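Long-range contacts in probable ss-1,3-N-acetylglucosaminyltransferase (Staphylococcus aureus subsp. aureus N315, PDB 6H21), which is probably a glycosyltransferase of family 2 with a GT-A type fold: residues C[170-175]-C[201-206]; C[195-200]-C[246-251]; C[253-258]-C[269-274]; C[306-311]-C[328-333]. One frame throughout, in Å; residues are numbered along the deposited sequence.

Interaction 1: C[170-175]-C[201-206]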
loop_
_atom_site.group_PDB
_atom_site.type_symbol
_atom_site.label_atom_id
_atom_site.label_comp_id
_atom_site.label_asym_id
_atom_site.label_seq_id
_atom_site.Cartn_x
_atom_site.Cartn_y
_atom_site.Cartn_z
ATOM N N TYR C 170 25.485 14.586 5.700
ATOM C CA TYR C 170 25.003 14.220 7.027
ATOM C C TYR C 170 25.717 15.034 8.118
ATOM O O TYR C 170 25.592 14.725 9.278
ATOM C CB TYR C 170 25.165 12.704 7.211
ATOM C CG TYR C 170 24.284 11.931 6.267
ATOM C CD1 TYR C 170 24.663 11.727 4.951
ATOM C CD2 TYR C 170 23.035 11.480 6.660
ATOM C CE1 TYR C 170 23.841 11.063 4.057
ATOM C CE2 TYR C 170 22.204 10.809 5.780
ATOM C CZ TYR C 170 22.605 10.602 4.475
ATOM O OH TYR C 170 21.791 9.942 3.603
ATOM N N ALA C 171 26.474 16.060 7.724
ATOM C CA ALA C 171 27.268 16.875 8.634
ATOM C C ALA C 171 27.299 18.320 8.114
ATOM O O ALA C 171 28.342 18.865 7.776
ATOM C CB ALA C 171 28.659 16.289 8.757
ATOM N N LEU C 172 26.124 18.941 8.090
ATOM C CA LEU C 172 25.904 20.176 7.386
ATOM C C LEU C 172 25.806 21.378 8.336
ATOM O O LEU C 172 25.458 22.481 7.888
ATOM C CB LEU C 172 24.626 20.018 6.565
ATOM C CG LEU C 172 24.754 19.170 5.309
ATOM C CD1 LEU C 172 23.413 19.094 4.602
ATOM C CD2 LEU C 172 25.835 19.692 4.378
ATOM N N SER C 173 26.170 21.220 9.608
ATOM C CA SER C 173 26.278 22.390 10.511
ATOM C C SER C 173 27.379 23.312 9.974
ATOM O O SER C 173 28.258 22.872 9.238
ATOM C CB SER C 173 26.563 22.003 11.945
ATOM O OG SER C 173 27.950 21.780 12.155
ATOM N N VAL C 174 27.347 24.577 10.386
ATOM C CA VAL C 174 28.381 25.524 10.028
ATOM C C VAL C 174 29.496 25.550 11.086
ATOM O O VAL C 174 30.346 26.468 11.050
ATOM C CB VAL C 174 27.785 26.925 9.814
ATOM C CG1 VAL C 174 26.742 26.893 8.710
ATOM C CG2 VAL C 174 27.218 27.492 11.103
ATOM N N LEU C 175 29.538 24.545 11.979
ATOM C CA LEU C 175 30.521 24.530 13.071
ATOM C C LEU C 175 31.839 23.898 12.580
ATOM O O LEU C 175 32.242 22.795 12.968
ATOM C CB LEU C 175 29.905 23.821 14.275
ATOM C CG LEU C 175 28.519 24.338 14.659
ATOM C CD1 LEU C 175 27.934 23.524 15.792
ATOM C CD2 LEU C 175 28.556 25.824 15.027
ATOM N N LEU C 201 21.691 25.233 4.360
ATOM C CA LEU C 201 21.707 25.950 3.111
ATOM C C LEU C 201 23.050 26.673 2.936
ATOM O O LEU C 201 23.614 26.644 1.851
ATOM C CB LEU C 201 20.543 26.941 3.052
ATOM C CG LEU C 201 20.551 27.862 1.832
ATOM C CD1 LEU C 201 20.600 27.064 0.543
ATOM C CD2 LEU C 201 19.341 28.789 1.837
ATOM N N PHE C 202 23.546 27.295 4.016
ATOM C CA PHE C 202 24.826 27.992 3.985
ATOM C C PHE C 202 25.950 27.002 3.647
ATOM O O PHE C 202 26.739 27.270 2.766
ATOM C CB PHE C 202 25.096 28.714 5.305
ATOM C CG PHE C 202 26.398 29.474 5.334
ATOM C CD1 PHE C 202 27.593 28.814 5.587
ATOM C CD2 PHE C 202 26.430 30.835 5.077
ATOM C CE1 PHE C 202 28.792 29.506 5.608
ATOM C CE2 PHE C 202 27.628 31.526 5.096
ATOM C CZ PHE C 202 28.810 30.862 5.352
ATOM N N THR C 203 26.003 25.855 4.339
ATOM C CA THR C 203 27.055 24.870 4.104
ATOM C C THR C 203 26.971 24.307 2.676
ATOM O O THR C 203 28.008 24.174 2.005
ATOM C CB THR C 203 27.036 23.753 5.151
ATOM O OG1 THR C 203 27.229 24.334 6.442
ATOM C CG2 THR C 203 28.107 22.715 4.908
ATOM N N ILE C 204 25.756 24.009 2.199
ATOM C CA ILE C 204 25.545 23.523 0.829
ATOM C C ILE C 204 25.991 24.578 -0.194
ATOM O O ILE C 204 26.665 24.225 -1.165
ATOM C CB ILE C 204 24.074 23.109 0.602
ATOM C CG1 ILE C 204 23.687 21.891 1.446
ATOM C CG2 ILE C 204 23.775 22.924 -0.886
ATOM C CD1 ILE C 204 23.914 20.552 0.790
ATOM N N GLU C 205 25.577 25.844 -0.010
ATOM C CA GLU C 205 25.984 26.945 -0.915
ATOM C C GLU C 205 27.516 27.000 -0.963
ATOM O O GLU C 205 28.104 27.173 -2.044
ATOM C CB GLU C 205 25.385 28.297 -0.498
ATOM C CG GLU C 205 23.897 28.434 -0.824
ATOM C CD GLU C 205 23.211 29.782 -0.582
ATOM O OE1 GLU C 205 23.669 30.562 0.274
ATOM O OE2 GLU C 205 22.177 30.041 -1.244
ATOM N N PHE C 206 28.163 26.822 0.201
ATOM C CA PHE C 206 29.610 26.846 0.275
ATOM C C PHE C 206 30.201 25.673 -0.511
ATOM O O PHE C 206 31.134 25.864 -1.308
ATOM C CB PHE C 206 30.113 26.798 1.716
ATOM C CG PHE C 206 31.580 27.100 1.844
ATOM C CD1 PHE C 206 32.527 26.099 1.701
ATOM C CD2 PHE C 206 32.019 28.394 2.074
ATOM C CE1 PHE C 206 33.878 26.383 1.817
ATOM C CE2 PHE C 206 33.373 28.677 2.181
ATOM C CZ PHE C 206 34.301 27.675 2.047
#
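Thr203 OG1 donates to Leu172 O at 2.9 Å, meeting the carbonyl well above its plane (54° out) at a C=O...donor angle of 125°. The hydroxyl stands anti to its own carbonyl carbon, chi1 -60°, beside the backbone N, which leaves CG2 to face the leucine: Leu172 CD2 packs on Thr203 CG2 at 3.8 Å. Both methyls of Leu172 also come near the end of Ile204, where Leu172 CD1 lies 4.1 Å from Ile204 CD1. On the other flank Val174 CG1 lies between the Thr203 hydroxyl and the Phe202 ring, 3.5 Å from Thr203 OG1 and 3.8 Å from Phe202 CD1, the side chains of Val174 and Phe202 crossing at about a right angle. Phe202 is itself stacked on Phe190 and meets Phe178 edge-to-face. This joins the loop before strand 177-179 to helix 198-207, probably part of the GT-A domain, close to the bound uridine-diphosphate-N-acetylglucosamine, which touches Ser173 and Leu175. Ser173 OG accepts from Leu175 N at 3.2 Å, an ST turn. Between these two segments one hydrogen bond is set among buried methyls, so most of the join is apolar packing.

Interaction 2: C[195-200]-C[246-251]. With UD1 (uridine-diphosphate-N-acetylglucosamine), chain X.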
loop_
_atom_site.group_PDB
_atom_site.type_symbol
_atom_site.label_atom_id
_atom_site.label_comp_id
_atom_site.label_asym_id
_atom_site.label_seq_id
_atom_site.Cartn_x
_atom_site.Cartn_y
_atom_site.Cartn_z
ATOM N N LYS C 195 13.363 29.518 10.292
ATOM C CA LYS C 195 13.903 29.208 11.617
ATOM C C LYS C 195 14.736 27.923 11.563
ATOM O O LYS C 195 15.556 27.687 12.455
ATOM C CB LYS C 195 12.771 29.057 12.640
ATOM N N THR C 196 14.544 27.110 10.515
ATOM C CA THR C 196 15.238 25.827 10.373
ATOM C C THR C 196 15.866 25.692 8.974
ATOM O O THR C 196 15.435 26.342 7.982
ATOM C CB THR C 196 14.293 24.660 10.682
ATOM O OG1 THR C 196 13.146 24.751 9.836
ATOM C CG2 THR C 196 13.831 24.654 12.122
ATOM N N ALA C 197 16.914 24.856 8.938
ATOM C CA ALA C 197 17.685 24.439 7.740
ATOM C C ALA C 197 18.533 25.571 7.115
ATOM O O ALA C 197 19.219 25.324 6.110
ATOM C CB ALA C 197 16.758 23.826 6.719
ATOM N N GLU C 198 18.558 26.774 7.706
ATOM C CA GLU C 198 19.374 27.895 7.153
ATOM C C GLU C 198 20.865 27.539 7.159
ATOM O O GLU C 198 21.615 27.949 6.274
ATOM C CB GLU C 198 19.219 29.188 7.950
ATOM C CG GLU C 198 17.790 29.647 8.110
ATOM C CD GLU C 198 17.175 30.252 6.862
ATOM O OE1 GLU C 198 17.520 29.794 5.751
ATOM O OE2 GLU C 198 16.368 31.205 7.002
ATOM N N ASP C 199 21.283 26.822 8.201
ATOM C CA ASP C 199 22.666 26.417 8.378
ATOM C C ASP C 199 23.037 25.380 7.304
ATOM O O ASP C 199 24.101 25.462 6.695
ATOM C CB ASP C 199 22.907 25.923 9.811
ATOM C CG ASP C 199 22.830 27.027 10.858
ATOM O OD1 ASP C 199 22.388 28.138 10.511
ATOM O OD2 ASP C 199 23.238 26.778 12.021
ATOM N N GLN C 200 22.135 24.429 7.044
ATOM C CA GLN C 200 22.322 23.470 5.935
ATOM C C GLN C 200 22.516 24.210 4.603
ATOM O O GLN C 200 23.379 23.857 3.810
ATOM C CB GLN C 200 21.096 22.568 5.780
ATOM C CG GLN C 200 20.907 21.540 6.874
ATOM C CD GLN C 200 19.761 20.610 6.531
ATOM O OE1 GLN C 200 19.798 19.878 5.540
ATOM N NE2 GLN C 200 18.712 20.643 7.344
ATOM N N ALA C 246 10.593 26.241 1.807
ATOM C CA ALA C 246 11.251 27.292 0.983
ATOM C C ALA C 246 12.780 27.211 1.134
ATOM O O ALA C 246 13.510 27.473 0.187
ATOM C CB ALA C 246 10.738 28.665 1.350
ATOM N N THR C 247 13.267 26.845 2.324
ATOM C CA THR C 247 14.690 26.696 2.566
ATOM C C THR C 247 15.221 25.463 1.821
ATOM O O THR C 247 16.261 25.534 1.160
ATOM C CB THR C 247 15.003 26.663 4.064
ATOM O OG1 THR C 247 14.571 27.922 4.588
ATOM C CG2 THR C 247 16.474 26.498 4.354
ATOM N N ILE C 248 14.477 24.357 1.901
ATOM C CA ILE C 248 14.851 23.123 1.201
ATOM C C ILE C 248 14.916 23.403 -0.308
ATOM O O ILE C 248 15.837 22.958 -0.986
ATOM C CB ILE C 248 13.887 21.964 1.531
ATOM C CG1 ILE C 248 13.802 21.668 3.032
ATOM C CG2 ILE C 248 14.246 20.719 0.734
ATOM C CD1 ILE C 248 15.115 21.338 3.672
ATOM N N ASN C 249 13.941 24.137 -0.831
ATOM C CA ASN C 249 13.936 24.537 -2.231
ATOM C C ASN C 249 15.276 25.207 -2.605
ATOM O O ASN C 249 15.810 24.941 -3.651
ATOM C CB ASN C 249 12.732 25.422 -2.570
ATOM C CG ASN C 249 12.660 25.761 -4.042
ATOM O OD1 ASN C 249 12.724 26.933 -4.430
ATOM N ND2 ASN C 249 12.647 24.743 -4.880
ATOM N N GLU C 250 15.827 26.047 -1.730
ATOM C CA GLU C 250 17.059 26.784 -2.012
ATOM C C GLU C 250 18.269 25.843 -2.020
ATOM O O GLU C 250 19.223 26.080 -2.755
ATOM C CB GLU C 250 17.241 27.941 -1.019
ATOM C CG GLU C 250 16.160 29.007 -1.127
ATOM C CD GLU C 250 16.145 29.816 -2.418
ATOM O OE1 GLU C 250 17.242 30.113 -2.945
ATOM O OE2 GLU C 250 15.025 30.163 -2.900
ATOM N N ILE C 251 18.209 24.762 -1.230
ATOM C CA ILE C 251 19.272 23.759 -1.214
ATOM C C ILE C 251 19.369 23.098 -2.598
ATOM O O ILE C 251 20.457 23.023 -3.192
ATOM C CB ILE C 251 19.052 22.757 -0.071
ATOM C CG1 ILE C 251 19.400 23.406 1.275
ATOM C CG2 ILE C 251 19.819 21.462 -0.307
ATOM C CD1 ILE C 251 18.866 22.652 2.461
HETATM C "C1'" UD1 X . 21.219 24.122 16.831
HETATM C "C2'" UD1 X . 22.038 23.178 15.947
HETATM C "C3'" UD1 X . 23.390 23.811 15.623
HETATM C "C4'" UD1 X . 23.173 25.191 15.007
HETATM C "C5'" UD1 X . 22.222 26.052 15.844
HETATM C "C6'" UD1 X . 21.902 27.388 15.166
HETATM C "C7'" UD1 X . 21.623 20.764 16.249
HETATM C "C8'" UD1 X . 21.979 19.542 17.053
HETATM N "N2'" UD1 X . 22.231 21.895 16.612
HETATM O "O1'" UD1 X . 21.958 24.331 18.039
HETATM O "O3'" UD1 X . 24.126 22.966 14.725
HETATM O "O4'" UD1 X . 24.437 25.849 14.903
HETATM O "O5'" UD1 X . 20.996 25.353 16.142
HETATM O "O6'" UD1 X . 21.425 27.217 13.835
HETATM O "O7'" UD1 X . 20.834 20.716 15.320
HETATM N N1 UD1 X . 21.318 32.839 19.003
HETATM C C2 UD1 X . 21.202 34.122 18.436
HETATM N N3 UD1 X . 20.062 34.800 18.488
HETATM C C4 UD1 X . 18.993 34.289 19.087
HETATM C C5 UD1 X . 19.061 33.020 19.664
HETATM C C6 UD1 X . 20.249 32.287 19.608
HETATM O O2 UD1 X . 22.161 34.652 17.861
HETATM O O4 UD1 X . 17.953 34.985 19.117
HETATM C C1B UD1 X . 22.610 32.163 18.880
HETATM C C2B UD1 X . 23.080 31.479 20.152
HETATM O "O2'" UD1 X . 23.641 32.420 21.061
HETATM C C3B UD1 X . 24.086 30.482 19.600
HETATM C C4B UD1 X . 23.536 30.139 18.217
HETATM O O4B UD1 X . 22.559 31.139 17.888
HETATM O O3B UD1 X . 25.380 31.086 19.472
HETATM C C5B UD1 X . 22.860 28.780 18.175
HETATM O O5B UD1 X . 22.011 28.661 19.308
HETATM P PA UD1 X . 22.003 27.353 20.229
HETATM O O1A UD1 X . 21.009 27.632 21.310
HETATM O O2A UD1 X . 23.411 26.859 20.553
HETATM O O3A UD1 X . 21.341 26.333 19.214
HETATM P PB UD1 X . 21.310 24.752 19.430
HETATM O O1B UD1 X . 19.874 24.331 19.477
HETATM O O2B UD1 X . 22.241 24.293 20.543
#
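With chi1 at -61°, Thr247 turns OG1 anti to its carbonyl carbon and puts CG2 anti to the backbone N, so the methyl faces Ala197. Ala197 CB meets Thr247 CG2 at 3.6 Å, and the same methyl sits 3.5 Å from Ala197 O. Glu198 starts away from helix 242-256 but bends back at chi2 (-75°), its side chain crossing Thr247 at about a right angle; Glu198 OE1 ends equally close, 3.7 Å, to Thr247 OG1 and Thr247 CG2. That oxygen is buried without a polar partner in the model, whereas Glu198 OE2 accepts from Ser194 N and Thr247 OG1 is bonded to Gln243 O. Ala197 is the N-cap residue of helix 198-207, so the contact packs the start of this helix, beside the ligand pocket, against the first helix of the TarS-type linker region. A turn further on, Gln200 CB rests on Ile251 CD1 at 4.0 Å, and Gln200 OE1 is hydrogen-bonded to Tyr274 OH. Asp199 faces away from the linker helix, toward uridine-diphosphate-N-acetylglucosamine: UD1 O6' donates to Asp199 OD2 at 2.6 Å, and the same carboxylate oxygen forms a salt bridge with Arg94.

Interaction 3: C[253-258]-C[269-274]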
loop_
_atom_site.group_PDB
_atom_site.type_symbol
_atom_site.label_atom_id
_atom_site.label_comp_id
_atom_site.label_asym_id
_atom_site.label_seq_id
_atom_site.Cartn_x
_atom_site.Cartn_y
_atom_site.Cartn_z
ATOM N N LYS C 253 18.171 24.246 -5.456
ATOM C CA LYS C 253 18.552 25.303 -6.401
ATOM C C LYS C 253 20.077 25.488 -6.400
ATOM O O LYS C 253 20.665 25.605 -7.468
ATOM C CB LYS C 253 17.864 26.640 -6.100
ATOM C CG LYS C 253 16.362 26.679 -6.382
ATOM C CD LYS C 253 15.835 28.014 -6.866
ATOM C CE LYS C 253 15.540 29.019 -5.766
ATOM N N ALA C 254 20.700 25.474 -5.215
ATOM C CA ALA C 254 22.161 25.646 -5.064
ATOM C C ALA C 254 22.909 24.496 -5.742
ATOM O O ALA C 254 23.931 24.703 -6.382
ATOM C CB ALA C 254 22.576 25.766 -3.614
ATOM N N ILE C 255 22.386 23.278 -5.605
ATOM C CA ILE C 255 23.001 22.122 -6.232
ATOM C C ILE C 255 22.939 22.264 -7.757
ATOM O O ILE C 255 23.932 22.067 -8.465
ATOM C CB ILE C 255 22.323 20.835 -5.746
ATOM C CG1 ILE C 255 22.689 20.548 -4.291
ATOM C CG2 ILE C 255 22.652 19.666 -6.669
ATOM C CD1 ILE C 255 21.932 19.388 -3.692
ATOM N N TYR C 256 21.762 22.624 -8.269
ATOM C CA TYR C 256 21.532 22.598 -9.714
ATOM C C TYR C 256 22.182 23.787 -10.419
ATOM O O TYR C 256 22.320 23.733 -11.647
ATOM C CB TYR C 256 20.046 22.477 -10.042
ATOM C CG TYR C 256 19.594 21.045 -10.068
ATOM C CD1 TYR C 256 19.813 20.256 -11.191
ATOM C CD2 TYR C 256 19.004 20.460 -8.958
ATOM C CE1 TYR C 256 19.414 18.931 -11.222
ATOM C CE2 TYR C 256 18.621 19.134 -8.967
ATOM C CZ TYR C 256 18.833 18.368 -10.099
ATOM O OH TYR C 256 18.424 17.077 -10.095
ATOM N N LYS C 257 22.592 24.819 -9.656
ATOM C CA LYS C 257 23.365 25.951 -10.193
ATOM C C LYS C 257 24.860 25.822 -9.865
ATOM O O LYS C 257 25.571 26.765 -10.067
ATOM C CB LYS C 257 22.956 27.300 -9.584
ATOM C CG LYS C 257 21.663 27.909 -10.108
ATOM C CD LYS C 257 21.006 28.812 -9.066
ATOM N N SER C 258 25.335 24.695 -9.325
ATOM C CA SER C 258 26.748 24.636 -8.852
ATOM C C SER C 258 27.724 24.922 -9.997
ATOM O O SER C 258 27.696 24.213 -11.002
ATOM C CB SER C 258 27.042 23.298 -8.240
ATOM O OG SER C 258 28.418 23.190 -7.925
ATOM N N GLN C 269 22.744 13.409 -9.219
ATOM C CA GLN C 269 23.274 12.499 -8.204
ATOM C C GLN C 269 23.314 13.201 -6.844
ATOM O O GLN C 269 22.911 12.626 -5.855
ATOM C CB GLN C 269 24.672 12.009 -8.563
ATOM C CG GLN C 269 25.216 11.006 -7.559
ATOM C CD GLN C 269 26.682 10.738 -7.776
ATOM O OE1 GLN C 269 27.491 11.659 -7.917
ATOM N NE2 GLN C 269 27.032 9.463 -7.811
ATOM N N LEU C 270 23.839 14.432 -6.807
ATOM C CA LEU C 270 23.926 15.171 -5.543
ATOM C C LEU C 270 22.522 15.435 -4.972
ATOM O O LEU C 270 22.311 15.336 -3.776
ATOM C CB LEU C 270 24.685 16.475 -5.791
ATOM C CG LEU C 270 26.186 16.311 -6.002
ATOM C CD1 LEU C 270 26.785 17.591 -6.551
ATOM C CD2 LEU C 270 26.880 15.903 -4.708
ATOM N N ALA C 271 21.592 15.812 -5.846
ATOM C CA ALA C 271 20.213 16.085 -5.499
ATOM C C ALA C 271 19.541 14.826 -4.920
ATOM O O ALA C 271 18.811 14.916 -3.935
ATOM C CB ALA C 271 19.494 16.600 -6.717
ATOM N N GLY C 272 19.803 13.657 -5.527
ATOM C CA GLY C 272 19.296 12.368 -5.041
ATOM C C GLY C 272 19.866 11.988 -3.681
ATOM O O GLY C 272 19.165 11.452 -2.801
ATOM N N LYS C 273 21.166 12.221 -3.497
ATOM C CA LYS C 273 21.793 11.958 -2.212
ATOM C C LYS C 273 21.214 12.883 -1.138
ATOM O O LYS C 273 21.035 12.461 0.019
ATOM C CB LYS C 273 23.309 12.085 -2.330
ATOM C CG LYS C 273 23.941 11.023 -3.225
ATOM C CD LYS C 273 23.762 9.607 -2.715
ATOM C CE LYS C 273 24.023 8.586 -3.806
ATOM N NZ LYS C 273 24.047 7.208 -3.258
ATOM N N TYR C 274 20.899 14.129 -1.507
ATOM C CA TYR C 274 20.319 15.058 -0.531
ATOM C C TYR C 274 18.896 14.589 -0.179
ATOM O O TYR C 274 18.494 14.630 0.990
ATOM C CB TYR C 274 20.325 16.529 -0.979
ATOM C CG TYR C 274 19.779 17.387 0.128
ATOM C CD1 TYR C 274 20.570 17.734 1.208
ATOM C CD2 TYR C 274 18.433 17.686 0.191
ATOM C CE1 TYR C 274 20.054 18.428 2.294
ATOM C CE2 TYR C 274 17.894 18.341 1.290
ATOM C CZ TYR C 274 18.704 18.722 2.345
ATOM O OH TYR C 274 18.167 19.372 3.427
#
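Ile255 points toward helix 264-281 and crosses Leu270 obliquely, giving an apolar helix-helix contact between two successive helices, 242-256 and 264-281, of the TarS-type linker region. Its two ends do different work. CG2, anti to the backbone N, lies 3.9 Å from Leu270 CB, while Ile255 CD1 lies against the backbone of the partner helix, 4.1 Å from Ala271 CA, with Tyr274 CB at 4.3 Å. The same Ile255 CG2 is also 4.4 Å from Ala271 CB. Tyr274 starts toward Ile255, but its ring leads away to touch Ile248 and Ile251. Tyr256 comes in beside the isoleucine, its ring oblique to the Ala271 methyl, and its hydroxyl is hydrogen-bonded to His268 ND1, three residues before Ala271. The small alanine lets the outer part of this ring approach the helix: Ala271 CB sits 3.5 Å from Tyr256 CE2 and 3.6 Å from Tyr256 OH.

Interaction 4: C[306-311]-C[328-333]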
loop_
_atom_site.group_PDB
_atom_site.type_symbol
_atom_site.label_atom_id
_atom_site.label_comp_id
_atom_site.label_asym_id
_atom_site.label_seq_id
_atom_site.Cartn_x
_atom_site.Cartn_y
_atom_site.Cartn_z
ATOM N N LYS C 306 5.051 20.179 -3.226
ATOM C CA LYS C 306 5.394 21.363 -4.078
ATOM C C LYS C 306 6.918 21.528 -4.254
ATOM O O LYS C 306 7.420 21.810 -5.366
ATOM C CB LYS C 306 4.794 22.626 -3.456
ATOM C CG LYS C 306 3.303 22.845 -3.700
ATOM C CD LYS C 306 2.833 24.263 -3.319
ATOM N N THR C 307 7.670 21.406 -3.164
ATOM C CA THR C 307 9.128 21.549 -3.191
ATOM C C THR C 307 9.797 20.396 -3.960
ATOM O O THR C 307 10.726 20.634 -4.778
ATOM C CB THR C 307 9.699 21.614 -1.774
ATOM O OG1 THR C 307 9.136 22.765 -1.141
ATOM C CG2 THR C 307 11.208 21.693 -1.745
ATOM N N ILE C 308 9.392 19.147 -3.665
ATOM C CA ILE C 308 10.067 18.003 -4.304
ATOM C C ILE C 308 9.763 17.995 -5.809
ATOM O O ILE C 308 10.609 17.577 -6.592
ATOM C CB ILE C 308 9.732 16.665 -3.615
ATOM C CG1 ILE C 308 10.223 16.659 -2.171
ATOM C CG2 ILE C 308 10.315 15.483 -4.375
ATOM C CD1 ILE C 308 11.729 16.749 -2.072
ATOM N N ASN C 309 8.601 18.530 -6.214
ATOM C CA ASN C 309 8.190 18.492 -7.619
ATOM C C ASN C 309 8.936 19.532 -8.446
ATOM O O ASN C 309 8.785 19.568 -9.646
ATOM C CB ASN C 309 6.678 18.610 -7.796
ATOM C CG ASN C 309 6.017 17.258 -7.611
ATOM O OD1 ASN C 309 6.618 16.236 -7.915
ATOM N ND2 ASN C 309 4.827 17.241 -7.042
ATOM N N LYS C 310 9.743 20.367 -7.797
ATOM C CA LYS C 310 10.644 21.249 -8.519
ATOM C C LYS C 310 11.997 20.559 -8.740
ATOM O O LYS C 310 12.868 21.107 -9.400
ATOM C CB LYS C 310 10.797 22.557 -7.749
ATOM C CG LYS C 310 9.542 23.405 -7.710
ATOM C CD LYS C 310 9.707 24.599 -6.786
ATOM C CE LYS C 310 8.424 25.380 -6.621
ATOM N NZ LYS C 310 8.639 26.539 -5.729
ATOM N N VAL C 311 12.179 19.370 -8.169
ATOM C CA VAL C 311 13.428 18.653 -8.307
ATOM C C VAL C 311 13.256 17.703 -9.483
ATOM O O VAL C 311 12.259 17.007 -9.554
ATOM C CB VAL C 311 13.816 17.928 -7.009
ATOM C CG1 VAL C 311 15.164 17.245 -7.134
ATOM C CG2 VAL C 311 13.791 18.876 -5.828
ATOM N N GLU C 328 7.768 8.658 -4.152
ATOM C CA GLU C 328 6.719 8.793 -5.160
ATOM C C GLU C 328 5.419 9.300 -4.509
ATOM O O GLU C 328 4.720 10.073 -5.094
ATOM C CB GLU C 328 6.512 7.486 -5.935
ATOM C CG GLU C 328 5.665 7.691 -7.190
ATOM C CD GLU C 328 6.176 8.772 -8.130
ATOM O OE1 GLU C 328 7.373 8.718 -8.467
ATOM O OE2 GLU C 328 5.404 9.684 -8.504
ATOM N N ALA C 329 5.101 8.824 -3.309
ATOM C CA ALA C 329 3.893 9.226 -2.633
ATOM C C ALA C 329 3.932 10.735 -2.334
ATOM O O ALA C 329 2.924 11.405 -2.484
ATOM C CB ALA C 329 3.697 8.410 -1.388
ATOM N N ILE C 330 5.097 11.238 -1.918
ATOM C CA ILE C 330 5.283 12.696 -1.698
ATOM C C ILE C 330 5.093 13.443 -3.019
ATOM O O ILE C 330 4.360 14.456 -3.070
ATOM C CB ILE C 330 6.626 12.987 -1.015
ATOM C CG1 ILE C 330 6.623 12.401 0.397
ATOM C CG2 ILE C 330 6.927 14.494 -1.013
ATOM C CD1 ILE C 330 7.978 12.211 0.997
ATOM N N ARG C 331 5.707 12.946 -4.103
ATOM C CA ARG C 331 5.540 13.594 -5.413
ATOM C C ARG C 331 4.056 13.652 -5.794
ATOM O O ARG C 331 3.617 14.641 -6.349
ATOM C CB ARG C 331 6.331 12.914 -6.536
ATOM C CG ARG C 331 7.840 13.093 -6.437
ATOM C CD ARG C 331 8.563 12.739 -7.716
ATOM N NE ARG C 331 9.982 13.068 -7.677
ATOM C CZ ARG C 331 10.513 14.234 -8.007
ATOM N NH1 ARG C 331 11.827 14.380 -7.956
ATOM N NH2 ARG C 331 9.730 15.242 -8.351
ATOM N N GLN C 332 3.308 12.576 -5.507
ATOM C CA GLN C 332 1.893 12.478 -5.891
ATOM C C GLN C 332 0.994 13.250 -4.909
ATOM O O GLN C 332 -0.193 13.360 -5.162
ATOM C CB GLN C 332 1.444 11.009 -5.938
ATOM C CG GLN C 332 2.161 10.179 -7.003
ATOM C CD GLN C 332 1.871 10.645 -8.409
ATOM O OE1 GLN C 332 0.798 11.150 -8.694
ATOM N NE2 GLN C 332 2.842 10.516 -9.295
ATOM N N ASN C 333 1.543 13.738 -3.786
ATOM C CA ASN C 333 0.788 14.526 -2.782
ATOM C C ASN C 333 -0.355 13.651 -2.238
ATOM O O ASN C 333 -1.483 14.077 -2.153
ATOM C CB ASN C 333 0.317 15.872 -3.372
ATOM C CG ASN C 333 -0.128 16.893 -2.342
ATOM O OD1 ASN C 333 0.258 16.844 -1.169
ATOM N ND2 ASN C 333 -0.910 17.864 -2.787
HETATM O O HOH W 1 10.206 17.059 -10.994
#
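Arg331 and Asn309 join by two hydrogen bonds running in opposite directions. Asn309 ND2 donates to Arg331 O at 3.0 Å, nearly straight (176°) and on a lone pair in the carbonyl plane. In return Arg331 NH2 donates to Asn309 OD1 at 3.3 Å, again on a lone pair, although the amide and guanidinium planes stand 34° apart. Arg331 NH1 reaches Val311 O at 3.1 Å, from above that carbonyl's plane, and NH2 adds a weak bond to the same oxygen. Asp316 takes Arg331 NE in a salt bridge that probably helps fix the plane of the guanidinium. Over one face of that group, Ile308 CG2 lies 3.8 Å from Arg331 CZ, above the centre. The arginine arrives by a chain extended from CG to NE. The acceptors Asn309 and Val311 lie on a type I beta turn that runs from Ile308 to Val311, while helix 324-332 closes in a Schellman motif at Asn333; both segments belong to the TarS-type linker region. Val311 N bonds to Ile308 O, fixing the turn. On the buried flank Ile308 CG1 packs on Ile330 CG2 at 4.1 Å. Farther out, Gln332 NE2 donates to Glu328 OE2 at 2.8 Å and also bonds to Tyr294 OH of the second subunit.

Interactions 1 and 2 share helix 198-207, their centres 10 Å apart, and both reach the uridine-diphosphate-N-acetylglucosamine pocket, the first through Ser173 and Leu175, the second through Asp199. Interaction 2 also uses helix 242-256, which continues into interaction 3, 13 Å away between centres. Tyr274 of interaction 3 ties these contacts together: its OH lies 2.7 Å from Gln200 OE1 in a probable hydrogen bond, and its ring atom CE1 is 4.1 Å from Leu172 CD1 of interaction 1. Interaction 4 lies farther out, its centre about 24 Å from that of interaction 1, yet Thr307 CG2 packs 4.0 Å from Ile248 CG2 of interaction 2.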